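Local coordinates for cellulosome protein dockerin type I (Clostridium thermocellum, PDB 2WZ8) that probably binds plant cell-wall carbohydrate as a family 35 carbohydrate-binding module of a cellulosomal protein, at residues Y119-A122 and G123-I127. Sequence-based numbering, arbitrary orientation.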
loop_
_atom_site.group_PDB
_atom_site.type_symbol
_atom_site.label_atom_id
_atom_site.label_comp_id
_atom_site.label_asym_id
_atom_site.label_seq_id
_atom_site.Cartn_x
_atom_site.Cartn_y
_atom_site.Cartn_z
ATOM N N TYR A 119 -4.215 -13.591 -1.722
ATOM C CA TYR A 119 -4.565 -14.828 -1.030
ATOM C C TYR A 119 -4.165 -14.708 0.433
ATOM O O TYR A 119 -2.990 -14.484 0.765
ATOM C CB TYR A 119 -3.888 -16.071 -1.654
ATOM C CG TYR A 119 -4.448 -17.338 -1.041
ATOM C CD1 TYR A 119 -5.577 -17.935 -1.569
ATOM C CD2 TYR A 119 -3.886 -17.882 0.099
ATOM C CE1 TYR A 119 -6.093 -19.068 -1.028
ATOM C CE2 TYR A 119 -4.424 -19.026 0.679
ATOM C CZ TYR A 119 -5.541 -19.583 0.115
ATOM O OH TYR A 119 -6.079 -20.749 0.647
ATOM N N LEU A 120 -5.180 -14.839 1.297
ATOM C CA LEU A 120 -5.015 -14.721 2.729
ATOM C C LEU A 120 -5.363 -16.005 3.444
ATOM O O LEU A 120 -6.201 -16.779 3.006
ATOM C CB LEU A 120 -5.901 -13.596 3.261
ATOM C CG LEU A 120 -5.639 -12.204 2.661
ATOM C CD1 LEU A 120 -6.674 -11.189 3.186
ATOM C CD2 LEU A 120 -4.205 -11.733 2.866
ATOM N N ASN A 121 -4.679 -16.211 4.556
ATOM C CA ASN A 121 -4.995 -17.305 5.496
ATOM C C ASN A 121 -6.093 -16.881 6.477
ATOM O O ASN A 121 -6.256 -15.699 6.749
ATOM C CB ASN A 121 -3.768 -17.707 6.302
ATOM C CG ASN A 121 -2.616 -18.157 5.442
ATOM O OD1 ASN A 121 -2.797 -18.894 4.488
ATOM N ND2 ASN A 121 -1.412 -17.660 5.757
ATOM N N ALA A 122 -6.836 -17.840 7.027
ATOM C CA ALA A 122 -7.693 -17.528 8.168
ATOM C C ALA A 122 -6.839 -16.966 9.303
ATOM O O ALA A 122 -5.768 -17.490 9.588
ATOM C CB ALA A 122 -8.450 -18.778 8.635
ATOM N N GLY A 123 -7.342 -15.926 9.960
ATOM C CA GLY A 123 -6.631 -15.262 11.039
ATOM C C GLY A 123 -5.899 -14.027 10.554
ATOM O O GLY A 123 -6.313 -13.341 9.601
ATOM N N ASN A 124 -4.833 -13.714 11.279
ATOM C CA ASN A 124 -4.033 -12.513 11.000
ATOM C C ASN A 124 -3.060 -12.757 9.866
ATOM O O ASN A 124 -2.428 -13.801 9.759
ATOM C CB ASN A 124 -3.255 -12.050 12.257
ATOM C CG ASN A 124 -4.129 -11.417 13.305
ATOM O OD1 ASN A 124 -4.003 -11.755 14.506
ATOM N ND2 ASN A 124 -5.015 -10.528 12.905
ATOM N N ASN A 125 -2.925 -11.749 9.029
ATOM C CA ASN A 125 -2.013 -11.764 7.879
ATOM C C ASN A 125 -1.184 -10.485 7.846
ATOM O O ASN A 125 -1.605 -9.454 8.372
ATOM C CB ASN A 125 -2.825 -11.818 6.572
ATOM C CG ASN A 125 -3.631 -13.099 6.426
ATOM O OD1 ASN A 125 -3.169 -14.056 5.824
ATOM N ND2 ASN A 125 -4.828 -13.111 6.966
ATOM N N THR A 126 -0.045 -10.555 7.175
ATOM C CA THR A 126 0.743 -9.338 6.889
ATOM C C THR A 126 0.678 -9.049 5.409
ATOM O O THR A 126 0.625 -9.943 4.557
ATOM C CB THR A 126 2.190 -9.475 7.351
ATOM O OG1 THR A 126 2.849 -10.470 6.552
ATOM C CG2 THR A 126 2.252 -9.818 8.822
ATOM N N ILE A 127 0.704 -7.758 5.099
ATOM C CA ILE A 127 0.811 -7.301 3.725
ATOM C C ILE A 127 1.834 -6.179 3.647
ATOM O O ILE A 127 1.644 -5.151 4.262
ATOM C CB ILE A 127 -0.559 -6.834 3.119
ATOM C CG1 ILE A 127 -1.676 -7.883 3.334
ATOM C CG2 ILE A 127 -0.378 -6.482 1.657
ATOM C CD1 ILE A 127 -3.094 -7.450 2.890
HETATM O O HOH W 1 -1.035 -15.936 8.159
HETATM O O HOH W 2 -3.214 -16.537 10.117
#
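Asn125 grips the backbone of Asn121 with both ends of its carboxamide, a worked example of a side-chain amide bonding to the N-H and C=O of one residue much as the backbone of a neighbouring strand would. Its OD1 accepts the Asn121 N-H at 2.9 Å in a moderately bent bond (149°), while its ND2 donates to Asn121 O at 3.0 Å. The second bond is almost straight, 171°, with that oxygen lying practically in the amide plane of Asn125. Together the two bonds fix the rotation of the amide, which a CG anti to the residue's own carbonyl carbon (chi1 -64°) sets against the Asn121 backbone. Leu120 lays CD2 over one face of that amide, 3.9 Å from Asn125 CG, and the same CD2 meets Ile127 CD1 in a looser apolar touch.

In the beta-sandwich of this module, a short beta-arch carries the chain from strand 112-120, at the edge of one sheet, to strand 123-130, in the middle of the other. Gly123 takes a positive phi at the end of the link, where a CB would be jammed against the carbonyl oxygen of Ala122. Two waters bridge the loop: one joins Asn121 ND2 to Asn124 O, and the other donates to both Ala122 O and Asn124 O. Farther out, Asn125 ND2 also donates to Val54 O, tying the amide to strand 49-56. Leu120 is packed between the sheets among Val56, Tyr62 and Val92, and Ile127 against Met64 and Ile90.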